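Local coordinates for protein demethyldecarbamoylnovobiocin O-methyltransferase (Streptomyces caeruleus, PDB 2WK1) that methylates the 4-hydroxyl of the noviose sugar, using S-adenosyl-L-methionine, in the penultimate step of novobiocin biosynthesis, at residues 88-93 against 270-275; 96-101 against 210-215; 156-161 against 219-224. One frame throughout, in Å; residues are numbered along the deposited sequence.

Contact 1 of 3, residues 88-93 against 270-275; sequences IKRLEN and TIDRDG. With SO4 (sulfate ion), chain D.
Arg90 extends from helix 87-103 and sets its NE against Asp272 OD2, in the loop between strands 269-270 and 276-279. This salt bridge is also a hydrogen bond: Arg90 NE lies 2.7 Å from Asp272 OD2, with an N-H...O angle of 176°. The oxygen lies in the guanidinium plane and uses its syn lone pair, although the two planar groups are turned 75° apart. Asp274 places its CB over one face of the same guanidinium, toward the rim. Its OD2, 3.8 Å from Arg90 NH2, lies well out of the plane, so the attraction is a long one between charges; Arg76 is the stronger partner of that carboxylate. Beside the ion pair, Ile271 runs roughly perpendicular to Asn93. Ile271 CD1 comes 3.4 Å from Asn93 OD1, while Ile271 CG2 rests on Lys89 O, 3.7 Å away, and on Arg90 CG.

The loop joins the last two strands of a Rossmann-like sheet of class I methyltransferase type, an antiparallel pair at one edge. It is braced by an Asx turn extended to an Asx motif. With Asp272 CG between the backbone N and the carbonyl carbon (chi1 56°), OD1 accepts from Asp274 N, which comes from above the carboxylate plane, and from Gly275 N almost head-on. One oxygen thus fixes the loop and the other faces the helix. Water 1 accepts from Arg90 N at 2.9 Å and lies 2.8 Å from Asp272 OD2, a probable bridge.

Farther out, Arg90 NH1 forms a salt bridge with Asp243, a predicted magnesium ligand, which would make Arg90 a second-shell neighbour of the metal site; NH2 donates to the carbonyls of Glu74 and Gly75. On the loop, Arg273 holds a sulfate, probably from the crystallisation liquor, through NE and NH2, with Arg76 as a further donor.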
loop_
_atom_site.group_PDB
_atom_site.type_symbol
_atom_site.label_atom_id
_atom_site.label_comp_id
_atom_site.label_asym_id
_atom_site.label_seq_id
_atom_site.Cartn_x
_atom_site.Cartn_y
_atom_site.Cartn_z
ATOM N N ILE A 88 11.988 -5.684 -3.938
ATOM C CA ILE A 88 11.202 -6.764 -3.363
ATOM C C ILE A 88 12.070 -7.879 -2.750
ATOM O O ILE A 88 11.779 -8.368 -1.654
ATOM C CB ILE A 88 10.228 -7.373 -4.405
ATOM C CG1 ILE A 88 9.197 -6.326 -4.870
ATOM C CG2 ILE A 88 9.550 -8.631 -3.881
ATOM C CD1 ILE A 88 8.196 -5.843 -3.852
ATOM N N LYS A 89 13.118 -8.319 -3.456
ATOM C CA LYS A 89 13.918 -9.420 -2.940
ATOM C C LYS A 89 14.617 -9.053 -1.620
ATOM O O LYS A 89 14.669 -9.859 -0.699
ATOM C CB LYS A 89 14.912 -9.912 -3.972
ATOM C CG LYS A 89 14.235 -10.631 -5.153
ATOM C CD LYS A 89 15.227 -11.172 -6.163
ATOM C CE LYS A 89 14.571 -11.859 -7.352
ATOM N NZ LYS A 89 15.644 -12.526 -8.171
ATOM N N ARG A 90 15.166 -7.844 -1.522
ATOM C CA ARG A 90 15.792 -7.438 -0.280
ATOM C C ARG A 90 14.756 -7.197 0.842
ATOM O O ARG A 90 15.059 -7.448 2.009
ATOM C CB ARG A 90 16.766 -6.270 -0.461
ATOM C CG ARG A 90 18.178 -6.734 -0.808
ATOM C CD ARG A 90 19.124 -5.605 -1.230
ATOM N NE ARG A 90 18.959 -5.283 -2.628
ATOM C CZ ARG A 90 19.083 -4.073 -3.173
ATOM N NH1 ARG A 90 19.339 -3.002 -2.451
ATOM N NH2 ARG A 90 18.899 -3.932 -4.467
ATOM N N LEU A 91 13.556 -6.740 0.502
ATOM C CA LEU A 91 12.489 -6.666 1.529
ATOM C C LEU A 91 12.096 -8.058 2.015
ATOM O O LEU A 91 11.913 -8.276 3.203
ATOM C CB LEU A 91 11.264 -5.915 0.989
ATOM C CG LEU A 91 11.387 -4.400 0.834
ATOM C CD1 LEU A 91 10.271 -3.870 -0.074
ATOM C CD2 LEU A 91 11.405 -3.660 2.169
ATOM N N GLU A 92 11.969 -8.999 1.078
ATOM C CA GLU A 92 11.662 -10.367 1.458
ATOM C C GLU A 92 12.744 -10.972 2.359
ATOM O O GLU A 92 12.439 -11.713 3.284
ATOM C CB GLU A 92 11.393 -11.255 0.225
ATOM C CG GLU A 92 10.068 -10.928 -0.469
ATOM C CD GLU A 92 9.841 -11.603 -1.838
ATOM O OE1 GLU A 92 10.825 -11.970 -2.539
ATOM O OE2 GLU A 92 8.651 -11.707 -2.243
ATOM N N ASN A 93 14.009 -10.632 2.099
ATOM C CA ASN A 93 15.097 -11.058 2.978
ATOM C C ASN A 93 14.950 -10.526 4.397
ATOM O O ASN A 93 15.179 -11.244 5.362
ATOM C CB ASN A 93 16.436 -10.640 2.362
ATOM C CG ASN A 93 17.607 -10.811 3.313
ATOM O OD1 ASN A 93 18.068 -9.823 3.887
ATOM N ND2 ASN A 93 18.062 -12.047 3.512
ATOM N N THR A 270 23.895 -14.976 -0.799
ATOM C CA THR A 270 23.372 -13.927 -1.647
ATOM C C THR A 270 21.871 -13.746 -1.503
ATOM O O THR A 270 21.146 -14.685 -1.146
ATOM C CB THR A 270 23.686 -14.145 -3.131
ATOM O OG1 THR A 270 22.789 -15.135 -3.666
ATOM C CG2 THR A 270 25.158 -14.522 -3.387
ATOM N N ILE A 271 21.415 -12.526 -1.804
ATOM C CA ILE A 271 19.989 -12.180 -1.826
ATOM C C ILE A 271 19.458 -11.935 -3.236
ATOM O O ILE A 271 18.453 -12.501 -3.657
ATOM C CB ILE A 271 19.726 -10.916 -0.964
ATOM C CG1 ILE A 271 20.161 -11.152 0.480
ATOM C CG2 ILE A 271 18.257 -10.546 -1.049
ATOM C CD1 ILE A 271 20.351 -9.925 1.337
ATOM N N ASP A 272 20.154 -11.083 -3.952
ATOM C CA ASP A 272 19.734 -10.667 -5.287
ATOM C C ASP A 272 20.976 -10.393 -6.134
ATOM O O ASP A 272 21.951 -11.156 -6.021
ATOM C CB ASP A 272 18.704 -9.518 -5.227
ATOM C CG ASP A 272 19.185 -8.300 -4.446
ATOM O OD1 ASP A 272 20.382 -8.197 -4.107
ATOM O OD2 ASP A 272 18.337 -7.419 -4.205
ATOM N N ARG A 273 20.984 -9.351 -6.961
ATOM C CA ARG A 273 22.183 -9.020 -7.727
ATOM C C ARG A 273 23.144 -8.152 -6.922
ATOM O O ARG A 273 24.222 -7.801 -7.442
ATOM C CB ARG A 273 21.805 -8.285 -9.017
ATOM C CG ARG A 273 20.831 -9.081 -9.866
ATOM C CD ARG A 273 20.549 -8.375 -11.168
ATOM N NE ARG A 273 21.651 -8.378 -12.129
ATOM C CZ ARG A 273 21.782 -9.228 -13.147
ATOM N NH1 ARG A 273 20.951 -10.243 -13.307
ATOM N NH2 ARG A 273 22.800 -9.087 -13.978
ATOM N N ASP A 274 22.787 -7.790 -5.677
ATOM C CA ASP A 274 23.553 -6.819 -4.882
ATOM C C ASP A 274 23.850 -7.274 -3.459
ATOM O O ASP A 274 25.010 -7.248 -3.014
ATOM C CB ASP A 274 22.824 -5.494 -4.815
ATOM C CG ASP A 274 22.778 -4.813 -6.157
ATOM O OD1 ASP A 274 23.829 -4.271 -6.608
ATOM O OD2 ASP A 274 21.707 -4.833 -6.796
ATOM N N GLY A 275 22.824 -7.670 -2.734
ATOM C CA GLY A 275 22.961 -7.899 -1.301
ATOM C C GLY A 275 23.399 -9.295 -0.931
ATOM O O GLY A 275 23.188 -10.267 -1.682
HETATM S S SO4 D . 24.784 -6.303 -12.643
HETATM O O1 SO4 D . 26.066 -6.965 -12.883
HETATM O O2 SO4 D . 24.249 -6.895 -11.428
HETATM O O3 SO4 D . 23.915 -6.579 -13.801
HETATM O O4 SO4 D . 24.962 -4.860 -12.489
HETATM O O HOH W 1 15.695 -6.478 -3.990
#

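Contact 2 of 3, residues 96-101 against 210-215. With EDO (1,2-ethanediol), chain F.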
loop_
_atom_site.group_PDB
_atom_site.type_symbol
_atom_site.label_atom_id
_atom_site.label_comp_id
_atom_site.label_asym_id
_atom_site.label_seq_id
_atom_site.Cartn_x
_atom_site.Cartn_y
_atom_site.Cartn_z
ATOM N N GLN A 96 12.226 -12.601 6.023
ATOM C CA GLN A 96 12.668 -13.937 6.385
ATOM C C GLN A 96 13.580 -13.919 7.618
ATOM O O GLN A 96 13.440 -14.751 8.522
ATOM C CB GLN A 96 13.361 -14.603 5.197
ATOM C CG GLN A 96 12.458 -14.899 3.982
ATOM C CD GLN A 96 11.379 -15.955 4.159
ATOM O OE1 GLN A 96 10.284 -15.671 4.660
ATOM N NE2 GLN A 96 11.645 -17.160 3.644
ATOM N N CYS A 97 14.525 -12.991 7.664
ATOM C CA CYS A 97 15.438 -12.919 8.805
ATOM C C CYS A 97 14.716 -12.542 10.091
ATOM O O CYS A 97 14.965 -13.145 11.133
ATOM C CB CYS A 97 16.583 -11.932 8.512
ATOM S SG CYS A 97 17.756 -12.462 7.267
ATOM N N VAL A 98 13.859 -11.529 10.021
ATOM C CA VAL A 98 13.162 -11.099 11.229
ATOM C C VAL A 98 12.193 -12.192 11.695
ATOM O O VAL A 98 12.130 -12.488 12.895
ATOM C CB VAL A 98 12.427 -9.756 11.043
ATOM C CG1 VAL A 98 11.631 -9.390 12.302
ATOM C CG2 VAL A 98 13.429 -8.639 10.714
ATOM N N GLU A 99 11.456 -12.807 10.771
ATOM C CA GLU A 99 10.577 -13.914 11.207
ATOM C C GLU A 99 11.373 -15.070 11.799
ATOM O O GLU A 99 10.886 -15.736 12.717
ATOM C CB GLU A 99 9.623 -14.362 10.106
ATOM C CG GLU A 99 8.595 -13.276 9.800
ATOM C CD GLU A 99 7.514 -13.678 8.846
ATOM O OE1 GLU A 99 7.770 -14.482 7.932
ATOM O OE2 GLU A 99 6.393 -13.185 9.024
ATOM N N ASP A 100 12.569 -15.338 11.280
ATOM C CA ASP A 100 13.378 -16.446 11.819
ATOM C C ASP A 100 13.858 -16.130 13.236
ATOM O O ASP A 100 13.823 -16.991 14.126
ATOM C CB ASP A 100 14.578 -16.763 10.917
ATOM C CG ASP A 100 15.276 -18.041 11.331
ATOM O OD1 ASP A 100 14.618 -19.105 11.267
ATOM O OD2 ASP A 100 16.457 -17.982 11.706
ATOM N N VAL A 101 14.290 -14.891 13.493
ATOM C CA VAL A 101 14.726 -14.535 14.849
ATOM C C VAL A 101 13.554 -14.564 15.835
ATOM O O VAL A 101 13.713 -14.971 16.996
ATOM C CB VAL A 101 15.559 -13.221 14.947
ATOM C CG1 VAL A 101 16.796 -13.301 14.079
ATOM C CG2 VAL A 101 14.770 -11.990 14.668
ATOM N N LEU A 210 21.416 -7.147 19.546
ATOM C CA LEU A 210 20.767 -7.071 18.237
ATOM C C LEU A 210 20.498 -8.469 17.705
ATOM O O LEU A 210 21.366 -9.352 17.741
ATOM C CB LEU A 210 21.672 -6.348 17.235
ATOM C CG LEU A 210 21.842 -4.845 17.442
ATOM C CD1 LEU A 210 22.932 -4.311 16.541
ATOM C CD2 LEU A 210 20.497 -4.138 17.255
ATOM N N ALA A 211 19.290 -8.664 17.200
ATOM C CA ALA A 211 18.940 -9.871 16.471
ATOM C C ALA A 211 19.121 -9.722 14.966
ATOM O O ALA A 211 19.439 -10.711 14.279
ATOM C CB ALA A 211 17.526 -10.312 16.831
ATOM N N VAL A 212 18.918 -8.520 14.421
ATOM C CA VAL A 212 19.169 -8.250 12.998
ATOM C C VAL A 212 19.869 -6.908 12.892
ATOM O O VAL A 212 19.377 -5.909 13.412
ATOM C CB VAL A 212 17.879 -8.253 12.136
ATOM C CG1 VAL A 212 18.229 -7.942 10.675
ATOM C CG2 VAL A 212 17.115 -9.587 12.246
ATOM N N LEU A 213 21.001 -6.898 12.199
ATOM C CA LEU A 213 21.760 -5.697 11.858
ATOM C C LEU A 213 21.732 -5.558 10.352
ATOM O O LEU A 213 22.336 -6.357 9.682
ATOM C CB LEU A 213 23.187 -5.854 12.344
ATOM C CG LEU A 213 24.253 -4.862 11.896
ATOM C CD1 LEU A 213 23.797 -3.423 12.169
ATOM C CD2 LEU A 213 25.614 -5.205 12.533
ATOM N N ARG A 214 21.004 -4.570 9.830
ATOM C CA ARG A 214 20.939 -4.318 8.379
ATOM C C ARG A 214 21.773 -3.084 8.078
ATOM O O ARG A 214 21.560 -2.037 8.660
ATOM C CB ARG A 214 19.520 -4.165 7.875
ATOM C CG ARG A 214 19.486 -4.049 6.351
ATOM C CD ARG A 214 18.068 -4.015 5.758
ATOM N NE ARG A 214 18.127 -4.480 4.385
ATOM C CZ ARG A 214 18.623 -3.766 3.375
ATOM N NH1 ARG A 214 18.857 -2.473 3.528
ATOM N NH2 ARG A 214 18.843 -4.342 2.218
ATOM N N MET A 215 22.743 -3.235 7.196
ATOM C CA MET A 215 23.697 -2.190 6.861
ATOM C C MET A 215 23.436 -1.697 5.457
ATOM O O MET A 215 23.469 -2.494 4.504
ATOM C CB MET A 215 25.120 -2.725 6.991
ATOM C CG MET A 215 25.413 -3.377 8.345
ATOM S SD MET A 215 27.155 -3.629 8.604
ATOM C CE MET A 215 27.514 -4.618 7.203
HETATM C C1 EDO F . 26.714 -1.655 4.186
HETATM O O1 EDO F . 26.766 -0.337 4.849
HETATM C C2 EDO F . 26.949 -1.655 2.662
HETATM O O2 EDO F . 25.686 -1.781 1.964
#
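In the helix-on-sheet layer of the methyltransferase core, Val98 and Val101 of helix 87-103 pack on Val212 and Ala211 of strand 210-215. The short axes of 96-101 and 212-215 run nearly antiparallel, at 165°, and come within 9.8 Å of each other, a spacing filled by small aliphatic groups.

Val212 is the central contact from the strand. Its CG2 branch meets Val98 CG2 at 4.1 Å and Val101 CG2, also at 4.1 Å, and approaches Cys97 CB at 4.4 Å, so one methyl addresses three residues from neighbouring turns of the helix. The Val98 and Val212 side chains cross at about a right angle, and those of Val101 and Val212 more slantwise. With chi1 at 179°, CG2 of Val212 stands beside the backbone N, anti to the carbonyl carbon, and it is this branch that meets the helix. Val101 uses both of its methyls: CG2 lies 3.9 Å from Ala211 CB, and CG1 lies 3.7 Å from Ala211 O.

Successive side chains of a regular strand point to opposite faces, yet Ala211 and Val212 both send CB toward the helix. The corner the chain turns at Ala211 makes this possible, while Ala211 keeps backbone hydrogen bonds to Asp109 and Tyr239. The buried layer continues across the sheet, with Val98 and Val212 touching Leu110, and Cys97 and Val101 touching Tyr239.

Beyond the apolar patch, Arg214 touches S-adenosyl-L-homocysteine and forms salt bridges with Glu112, Asp216 and Asp243. Leu213 and Met215 lean on helix 220-230, in the layer on the other side of the sheet. A central parallel strand clasped between two helical layers, with its C-terminal end at the cofactor, is characteristic of the Rossmann-like class I methyltransferase fold.

Contact 3 of 3, residues 156-161 against 219-224. With SAH (S-adenosyl-L-homocysteine), chain B; EDO (1,2-ethanediol), chain F.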
loop_
_atom_site.group_PDB
_atom_site.type_symbol
_atom_site.label_atom_id
_atom_site.label_comp_id
_atom_site.label_asym_id
_atom_site.label_seq_id
_atom_site.Cartn_x
_atom_site.Cartn_y
_atom_site.Cartn_z
ATOM N N ALA A 156 40.204 5.997 -0.001
ATOM C CA ALA A 156 40.364 6.319 -1.410
ATOM C C ALA A 156 39.142 5.911 -2.228
ATOM O O ALA A 156 38.660 6.662 -3.060
ATOM C CB ALA A 156 41.646 5.656 -1.965
ATOM N N GLY A 157 38.609 4.726 -1.959
ATOM C CA GLY A 157 37.439 4.243 -2.690
ATOM C C GLY A 157 36.201 5.088 -2.455
ATOM O O GLY A 157 35.389 5.270 -3.358
ATOM N N ASP A 158 36.072 5.636 -1.251
ATOM C CA ASP A 158 34.942 6.505 -0.931
ATOM C C ASP A 158 35.103 7.845 -1.626
ATOM O O ASP A 158 34.133 8.386 -2.162
ATOM C CB ASP A 158 34.833 6.735 0.583
ATOM C CG ASP A 158 34.327 5.524 1.338
ATOM O OD1 ASP A 158 33.827 4.565 0.689
ATOM O OD2 ASP A 158 34.415 5.545 2.602
ATOM N N ARG A 159 36.334 8.375 -1.629
ATOM C CA ARG A 159 36.596 9.665 -2.289
ATOM C C ARG A 159 36.269 9.600 -3.766
ATOM O O ARG A 159 35.644 10.526 -4.318
ATOM C CB ARG A 159 38.059 10.086 -2.120
ATOM C CG ARG A 159 38.453 10.414 -0.699
ATOM C CD ARG A 159 39.824 11.169 -0.580
ATOM N NE ARG A 159 40.821 10.747 -1.569
ATOM C CZ ARG A 159 41.801 9.866 -1.357
ATOM N NH1 ARG A 159 41.952 9.267 -0.175
ATOM N NH2 ARG A 159 42.649 9.570 -2.344
ATOM N N LYS A 160 36.667 8.508 -4.406
ATOM C CA LYS A 160 36.443 8.334 -5.837
ATOM C C LYS A 160 34.966 8.303 -6.212
ATOM O O LYS A 160 34.579 8.766 -7.291
ATOM C CB LYS A 160 37.147 7.069 -6.358
ATOM C CG LYS A 160 37.331 7.023 -7.893
ATOM C CD LYS A 160 37.889 5.663 -8.373
ATOM C CE LYS A 160 38.144 5.640 -9.886
ATOM N NZ LYS A 160 38.446 4.260 -10.405
ATOM N N MET A 161 34.131 7.754 -5.334
ATOM C CA MET A 161 32.690 7.655 -5.607
ATOM C C MET A 161 31.962 8.995 -5.494
ATOM O O MET A 161 30.975 9.214 -6.197
ATOM C CB MET A 161 32.020 6.641 -4.668
ATOM C CG MET A 161 32.391 5.196 -4.959
ATOM S SD MET A 161 31.408 3.994 -4.042
ATOM C CE MET A 161 31.624 4.491 -2.318
ATOM N N LEU A 219 29.171 3.515 1.920
ATOM C CA LEU A 219 30.608 3.818 1.924
ATOM C C LEU A 219 31.407 2.834 2.726
ATOM O O LEU A 219 30.880 2.208 3.642
ATOM C CB LEU A 219 30.847 5.181 2.587
ATOM C CG LEU A 219 30.170 6.407 2.024
ATOM C CD1 LEU A 219 30.519 7.634 2.886
ATOM C CD2 LEU A 219 30.600 6.560 0.611
ATOM N N TYR A 220 32.694 2.732 2.418
ATOM C CA TYR A 220 33.604 1.950 3.246
ATOM C C TYR A 220 33.533 2.435 4.679
ATOM O O TYR A 220 33.411 1.625 5.620
ATOM C CB TYR A 220 35.037 2.054 2.725
ATOM C CG TYR A 220 36.086 1.444 3.621
ATOM C CD1 TYR A 220 36.634 2.163 4.672
ATOM C CD2 TYR A 220 36.517 0.148 3.411
ATOM C CE1 TYR A 220 37.604 1.603 5.488
ATOM C CE2 TYR A 220 37.481 -0.425 4.210
ATOM C CZ TYR A 220 38.015 0.308 5.257
ATOM O OH TYR A 220 38.997 -0.247 6.062
ATOM N N GLU A 221 33.631 3.750 4.875
ATOM C CA GLU A 221 33.717 4.233 6.245
ATOM C C GLU A 221 32.445 4.000 7.040
ATOM O O GLU A 221 32.506 3.630 8.215
ATOM C CB GLU A 221 34.191 5.672 6.302
ATOM C CG GLU A 221 33.312 6.757 5.824
ATOM C CD GLU A 221 33.832 8.075 6.395
ATOM O OE1 GLU A 221 34.815 8.619 5.848
ATOM O OE2 GLU A 221 33.313 8.513 7.437
ATOM N N SER A 222 31.303 4.190 6.396
ATOM C CA SER A 222 30.031 3.954 7.025
ATOM C C SER A 222 29.893 2.504 7.428
ATOM O O SER A 222 29.420 2.197 8.525
ATOM C CB SER A 222 28.896 4.354 6.101
ATOM O OG SER A 222 28.987 5.727 5.724
ATOM N N THR A 223 30.300 1.603 6.538
ATOM C CA THR A 223 30.184 0.174 6.786
ATOM C C THR A 223 31.135 -0.274 7.887
ATOM O O THR A 223 30.749 -1.016 8.757
ATOM C CB THR A 223 30.436 -0.612 5.475
ATOM O OG1 THR A 223 29.542 -0.139 4.467
ATOM C CG2 THR A 223 30.255 -2.092 5.648
ATOM N N TRP A 224 32.361 0.205 7.844
ATOM C CA TRP A 224 33.339 -0.123 8.872
ATOM C C TRP A 224 32.867 0.357 10.238
ATOM O O TRP A 224 32.943 -0.370 11.230
ATOM C CB TRP A 224 34.712 0.490 8.511
ATOM C CG TRP A 224 35.744 0.076 9.498
ATOM C CD1 TRP A 224 36.148 0.776 10.586
ATOM C CD2 TRP A 224 36.441 -1.178 9.535
ATOM N NE1 TRP A 224 37.080 0.049 11.289
ATOM C CE2 TRP A 224 37.275 -1.155 10.664
ATOM C CE3 TRP A 224 36.455 -2.304 8.716
ATOM C CZ2 TRP A 224 38.103 -2.236 11.000
ATOM C CZ3 TRP A 224 37.287 -3.372 9.051
ATOM C CH2 TRP A 224 38.093 -3.326 10.179
HETATM N N SAH B . 17.921 1.369 3.395
HETATM C CA SAH B . 17.337 2.473 2.559
HETATM C CB SAH B . 18.403 3.040 1.619
HETATM C CG SAH B . 19.557 3.723 2.340
HETATM S SD SAH B . 20.320 4.987 1.314
HETATM C C SAH B . 16.078 2.013 1.879
HETATM O O SAH B . 15.675 2.593 0.864
HETATM O OXT SAH B . 15.414 1.125 2.397
HETATM C "C5'" SAH B . 21.816 5.348 2.252
HETATM C "C4'" SAH B . 21.518 6.063 3.588
HETATM O "O4'" SAH B . 22.710 6.001 4.409
HETATM C "C3'" SAH B . 21.114 7.532 3.460
HETATM O "O3'" SAH B . 19.855 7.802 4.103
HETATM C "C2'" SAH B . 22.289 8.272 4.136
HETATM O "O2'" SAH B . 21.936 9.482 4.809
HETATM C "C1'" SAH B . 22.830 7.234 5.126
HETATM N N9 SAH B . 24.247 7.325 5.488
HETATM C C8 SAH B . 25.276 6.851 4.740
HETATM N N7 SAH B . 26.448 6.967 5.412
HETATM C C5 SAH B . 26.147 7.502 6.621
HETATM C C6 SAH B . 26.893 7.827 7.811
HETATM N N6 SAH B . 28.202 7.643 7.845
HETATM N N1 SAH B . 26.225 8.316 8.862
HETATM C C2 SAH B . 24.888 8.466 8.851
HETATM N N3 SAH B . 24.114 8.195 7.795
HETATM C C4 SAH B . 24.710 7.694 6.692
HETATM C C1 EDO F . 26.714 -1.655 4.186
HETATM O O1 EDO F . 26.766 -0.337 4.849
HETATM C C2 EDO F . 26.949 -1.655 2.662
HETATM O O2 EDO F . 25.686 -1.781 1.964
HETATM O O HOH W 2 36.025 7.395 3.749
#
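With CG anti to its carbonyl carbon (chi1 -73°), Asp158 of helix 156-161 aims its carboxylate at the start of helix 220-230. This helix follows strand 210-215 in the Rossmann-like core, and its first-turn amides are gripped by the two oxygens. Tyr220 N donates to Asp158 OD1 at 2.8 Å, and Glu221 N to Asp158 OD2 at 3.0 Å. Each oxygen uses its syn lone pair, a forked grip in which the amide groups of the helix start probably stabilise the buried negative charge.

Around the carboxylate, the CB atoms of Leu219 and Tyr220 close in. Met161 and Leu219 run alongside in opposite senses, Met161 CE meeting Leu219 CD2 at 3.7 Å. Pro250 of helix 249-261 touches both Asp158 and Met161. Like charges also come near, since Asp158 OD2 and Glu221 OE1 are 4.5 Å apart, but water 2 sits between them and donates to both. Tyr220 turns its hydroxyl away to Glu257.

The same helical turn also serves the cofactor site: Ser222, a binding residue for S-adenosyl-L-methionine, donates from OG to the adenine N7 of S-adenosyl-L-homocysteine at 2.8 Å.

In the fold
All three contacts belong to one Rossmann-like domain. Contacts 1 and 2 share helix 87-103, with centres 14 Å apart, and meet where Arg90 CD packs 3.7 Å from Arg214 NH2. Contacts 2 and 3 use consecutive elements, strand 210-215 and helix 220-230; their centres lie 25 Å apart on opposite sides of the chain's centre, yet Met215 CE reaches Thr223 CG2 at 4.0 Å. Contacts 1 and 3 do not touch. Along the chain, contact 1 spans both others, whose segments alternate. The fold thus brings together pieces far apart in sequence, helix 87-103, strand 210-215 and helix 220-230, around the cofactor site and the presumed metal site.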